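PDB 7BVE: integral membrane indolylacetylinositol arabinosyltransferase EmbC from Mycolicibacterium smegmatis, which probably transfers arabinose to build the arabinan of the mycobacterial cell wall, as an integral membrane arabinosyltransferase. Local coordinates for residues P987-R995 and D1036-T1044. Numbering follows the deposited sequence.
Sequences PKWRILPDR and DWGSLQRLT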
loop_
_atom_site.group_PDB
_atom_site.type_symbol
_atom_site.label_atom_id
_atom_site.label_comp_id
_atom_site.label_asym_id
_atom_site.label_seq_id
_atom_site.Cartn_x
_atom_site.Cartn_y
_atom_site.Cartn_z
ATOM N N PRO A 987 -7.978 -2.572 37.838
ATOM C CA PRO A 987 -7.728 -3.988 37.573
ATOM C C PRO A 987 -6.528 -4.511 38.351
ATOM O O PRO A 987 -5.751 -3.763 38.938
ATOM C CB PRO A 987 -7.465 -4.009 36.069
ATOM C CG PRO A 987 -6.966 -2.694 35.762
ATOM C CD PRO A 987 -7.668 -1.745 36.665
ATOM N N LYS A 988 -6.397 -5.836 38.350
ATOM C CA LYS A 988 -5.308 -6.508 39.037
ATOM C C LYS A 988 -4.412 -7.315 38.119
ATOM O O LYS A 988 -3.308 -7.672 38.533
ATOM C CB LYS A 988 -5.853 -7.448 40.118
ATOM C CG LYS A 988 -6.576 -6.751 41.231
ATOM C CD LYS A 988 -7.045 -7.740 42.272
ATOM C CE LYS A 988 -7.888 -7.061 43.340
ATOM N NZ LYS A 988 -7.097 -6.119 44.174
ATOM N N TRP A 989 -4.850 -7.613 36.901
ATOM C CA TRP A 989 -4.124 -8.456 35.970
ATOM C C TRP A 989 -4.228 -7.832 34.591
ATOM O O TRP A 989 -4.989 -6.893 34.377
ATOM C CB TRP A 989 -4.691 -9.880 35.956
ATOM C CG TRP A 989 -4.565 -10.620 37.252
ATOM C CD1 TRP A 989 -5.511 -10.745 38.218
ATOM C CD2 TRP A 989 -3.430 -11.353 37.710
ATOM N NE1 TRP A 989 -5.033 -11.498 39.256
ATOM C CE2 TRP A 989 -3.754 -11.885 38.964
ATOM C CE3 TRP A 989 -2.169 -11.611 37.178
ATOM C CZ2 TRP A 989 -2.867 -12.655 39.691
ATOM C CZ3 TRP A 989 -1.300 -12.376 37.896
ATOM C CH2 TRP A 989 -1.643 -12.885 39.140
ATOM N N ARG A 990 -3.465 -8.357 33.646
ATOM C CA ARG A 990 -3.592 -7.950 32.257
ATOM C C ARG A 990 -3.196 -9.119 31.368
ATOM O O ARG A 990 -2.195 -9.780 31.631
ATOM C CB ARG A 990 -2.720 -6.740 31.941
ATOM C CG ARG A 990 -2.876 -6.278 30.529
ATOM C CD ARG A 990 -1.911 -5.212 30.147
ATOM N NE ARG A 990 -1.939 -5.040 28.702
ATOM C CZ ARG A 990 -1.103 -4.261 28.024
ATOM N NH1 ARG A 990 -0.164 -3.584 28.661
ATOM N NH2 ARG A 990 -1.199 -4.179 26.708
ATOM N N ILE A 991 -3.978 -9.375 30.324
ATOM C CA ILE A 991 -3.702 -10.447 29.376
ATOM C C ILE A 991 -3.468 -9.831 28.005
ATOM O O ILE A 991 -4.285 -9.040 27.529
ATOM C CB ILE A 991 -4.847 -11.475 29.343
ATOM C CG1 ILE A 991 -4.983 -12.135 30.708
ATOM C CG2 ILE A 991 -4.580 -12.538 28.326
ATOM C CD1 ILE A 991 -6.227 -12.914 30.879
ATOM N N LEU A 992 -2.356 -10.190 27.378
ATOM C CA LEU A 992 -1.923 -9.622 26.114
ATOM C C LEU A 992 -1.951 -10.684 25.022
ATOM O O LEU A 992 -2.012 -11.881 25.314
ATOM C CB LEU A 992 -0.500 -9.057 26.222
ATOM C CG LEU A 992 -0.178 -7.829 27.064
ATOM C CD1 LEU A 992 0.055 -8.190 28.512
ATOM C CD2 LEU A 992 1.011 -7.134 26.503
ATOM N N PRO A 993 -1.930 -10.281 23.744
ATOM C CA PRO A 993 -1.634 -11.239 22.675
ATOM C C PRO A 993 -0.146 -11.520 22.559
ATOM O O PRO A 993 0.639 -11.094 23.410
ATOM C CB PRO A 993 -2.155 -10.535 21.419
ATOM C CG PRO A 993 -3.081 -9.529 21.903
ATOM C CD PRO A 993 -2.546 -9.067 23.200
ATOM N N ASP A 994 0.266 -12.232 21.512
ATOM C CA ASP A 994 1.688 -12.425 21.260
ATOM C C ASP A 994 2.337 -11.110 20.832
ATOM O O ASP A 994 1.671 -10.096 20.629
ATOM C CB ASP A 994 1.911 -13.511 20.213
ATOM C CG ASP A 994 1.212 -13.221 18.901
ATOM O OD1 ASP A 994 0.355 -12.317 18.844
ATOM O OD2 ASP A 994 1.550 -13.891 17.903
ATOM N N ARG A 995 3.660 -11.149 20.655
ATOM C CA ARG A 995 4.445 -9.925 20.520
ATOM C C ARG A 995 4.146 -9.195 19.216
ATOM O O ARG A 995 4.021 -7.964 19.203
ATOM C CB ARG A 995 5.929 -10.256 20.624
ATOM C CG ARG A 995 6.842 -9.058 20.565
ATOM C CD ARG A 995 8.295 -9.473 20.678
ATOM N NE ARG A 995 8.707 -10.338 19.578
ATOM C CZ ARG A 995 9.106 -9.898 18.389
ATOM N NH1 ARG A 995 9.464 -10.760 17.451
ATOM N NH2 ARG A 995 9.150 -8.597 18.140
ATOM N N ASP A 1036 4.282 -19.061 21.331
ATOM C CA ASP A 1036 3.974 -17.766 21.930
ATOM C C ASP A 1036 2.465 -17.565 21.871
ATOM O O ASP A 1036 1.918 -17.135 20.857
ATOM C CB ASP A 1036 4.706 -16.660 21.183
ATOM C CG ASP A 1036 4.716 -15.349 21.934
ATOM O OD1 ASP A 1036 4.195 -15.291 23.066
ATOM O OD2 ASP A 1036 5.249 -14.366 21.385
ATOM N N TRP A 1037 1.784 -17.872 22.971
ATOM C CA TRP A 1037 0.344 -17.669 23.028
ATOM C C TRP A 1037 -0.029 -16.238 23.384
ATOM O O TRP A 1037 -1.131 -15.797 23.049
ATOM C CB TRP A 1037 -0.281 -18.620 24.046
ATOM C CG TRP A 1037 0.111 -18.337 25.458
ATOM C CD1 TRP A 1037 1.179 -18.840 26.118
ATOM C CD2 TRP A 1037 -0.571 -17.487 26.387
ATOM N NE1 TRP A 1037 1.214 -18.355 27.399
ATOM C CE2 TRP A 1037 0.149 -17.520 27.587
ATOM C CE3 TRP A 1037 -1.723 -16.694 26.314
ATOM C CZ2 TRP A 1037 -0.239 -16.793 28.706
ATOM C CZ3 TRP A 1037 -2.106 -15.980 27.424
ATOM C CH2 TRP A 1037 -1.370 -16.032 28.604
ATOM N N GLY A 1038 0.848 -15.523 24.058
ATOM C CA GLY A 1038 0.561 -14.237 24.640
ATOM C C GLY A 1038 1.378 -14.074 25.911
ATOM O O GLY A 1038 2.410 -14.729 26.061
ATOM N N SER A 1039 0.899 -13.223 26.815
ATOM C CA SER A 1039 1.587 -13.023 28.080
ATOM C C SER A 1039 0.619 -12.509 29.133
ATOM O O SER A 1039 -0.469 -12.049 28.808
ATOM C CB SER A 1039 2.771 -12.066 27.925
ATOM O OG SER A 1039 2.366 -10.794 27.482
ATOM N N LEU A 1040 1.035 -12.607 30.392
ATOM C CA LEU A 1040 0.267 -12.207 31.560
ATOM C C LEU A 1040 1.094 -11.252 32.411
ATOM O O LEU A 1040 2.314 -11.386 32.499
ATOM C CB LEU A 1040 -0.122 -13.432 32.386
ATOM C CG LEU A 1040 -0.954 -13.274 33.653
ATOM C CD1 LEU A 1040 -2.333 -12.768 33.326
ATOM C CD2 LEU A 1040 -1.025 -14.570 34.403
ATOM N N GLN A 1041 0.432 -10.274 33.030
ATOM C CA GLN A 1041 1.100 -9.300 33.881
ATOM C C GLN A 1041 0.338 -9.118 35.183
ATOM O O GLN A 1041 -0.875 -9.307 35.244
ATOM C CB GLN A 1041 1.231 -7.946 33.190
ATOM C CG GLN A 1041 2.139 -7.942 32.006
ATOM C CD GLN A 1041 2.236 -6.589 31.374
ATOM O OE1 GLN A 1041 1.571 -5.653 31.796
ATOM N NE2 GLN A 1041 3.067 -6.472 30.355
ATOM N N ARG A 1042 1.066 -8.741 36.231
ATOM C CA ARG A 1042 0.486 -8.244 37.473
ATOM C C ARG A 1042 0.458 -6.731 37.400
ATOM O O ARG A 1042 1.367 -6.124 36.834
ATOM C CB ARG A 1042 1.289 -8.676 38.699
ATOM C CG ARG A 1042 1.137 -10.108 39.080
ATOM C CD ARG A 1042 2.017 -10.487 40.248
ATOM N NE ARG A 1042 3.421 -10.487 39.860
ATOM C CZ ARG A 1042 4.431 -10.656 40.703
ATOM N NH1 ARG A 1042 4.195 -10.847 41.993
ATOM N NH2 ARG A 1042 5.680 -10.630 40.257
ATOM N N LEU A 1043 -0.568 -6.123 37.969
ATOM C CA LEU A 1043 -0.653 -4.674 38.043
ATOM C C LEU A 1043 -0.640 -4.256 39.507
ATOM O O LEU A 1043 -1.531 -4.633 40.271
ATOM C CB LEU A 1043 -1.901 -4.171 37.326
ATOM C CG LEU A 1043 -1.941 -4.442 35.824
ATOM C CD1 LEU A 1043 -3.231 -3.942 35.243
ATOM C CD2 LEU A 1043 -0.782 -3.821 35.108
ATOM N N THR A 1044 0.372 -3.488 39.893
ATOM C CA THR A 1044 0.607 -3.114 41.274
ATOM C C THR A 1044 0.462 -1.607 41.427
ATOM O O THR A 1044 1.008 -0.858 40.607
ATOM C CB THR A 1044 2.014 -3.545 41.707
ATOM O OG1 THR A 1044 2.192 -4.940 41.441
ATOM C CG2 THR A 1044 2.223 -3.304 43.188
#
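Trp989 lays its indole obliquely against Gln1041 O, Leu1040 and Arg1042 of the neighbouring strand. CB lies 3.9 Å from the carbonyl O of Gln1041. CG stands anti to the carbonyl carbon (chi1 -64°), and the turn about CB-CG brings the six-membered ring to strand 1039-1045. CD2 passes near the same Gln1041 O, and CE3 comes to 3.3 Å from it while also meeting the CD1 methyl of Leu1040. Further out, CZ3 packs at 3.5 Å against CG of Arg1042, with CH2 a little farther from that carbon, so aliphatic arginine carbon meets the indole.

Ile991 shares this face: its CG1 touches Leu1040 CD1, and its CG2 comes up to the ring edge of Trp1037. On the other face Arg990 and Gln1041 run side by side in the same direction, guanidinium and amide planes 77° apart, while Leu992 CG lies above one face of that guanidinium, toward its rim. Leu1043 CD1 fills in beside Pro987 CG at 4.0 Å.

The backbones hold the two strands together. Arg990 and Gln1041 form a hydrogen-bonded pair, with Gln1041 N to Arg990 O at 3.0 Å in the carbonyl plane and Arg990 N returning to Gln1041 O. Leu1043 N bonds to Lys988 O, and Leu992 N to Ser1039 O is nearly straight (170°). Beyond them Gly1038 CA sits 3.4 Å from Pro993 O, and Asp994 stands at the N-cap of helix 995-1001, its OD1 making a weak hydrogen bond to Gly997 N.

The strands are two interior, antiparallel neighbours of the mixed sheet of the EmbC C-terminal domain, flanked by 1020-1029 on one side and 961-963 on the other.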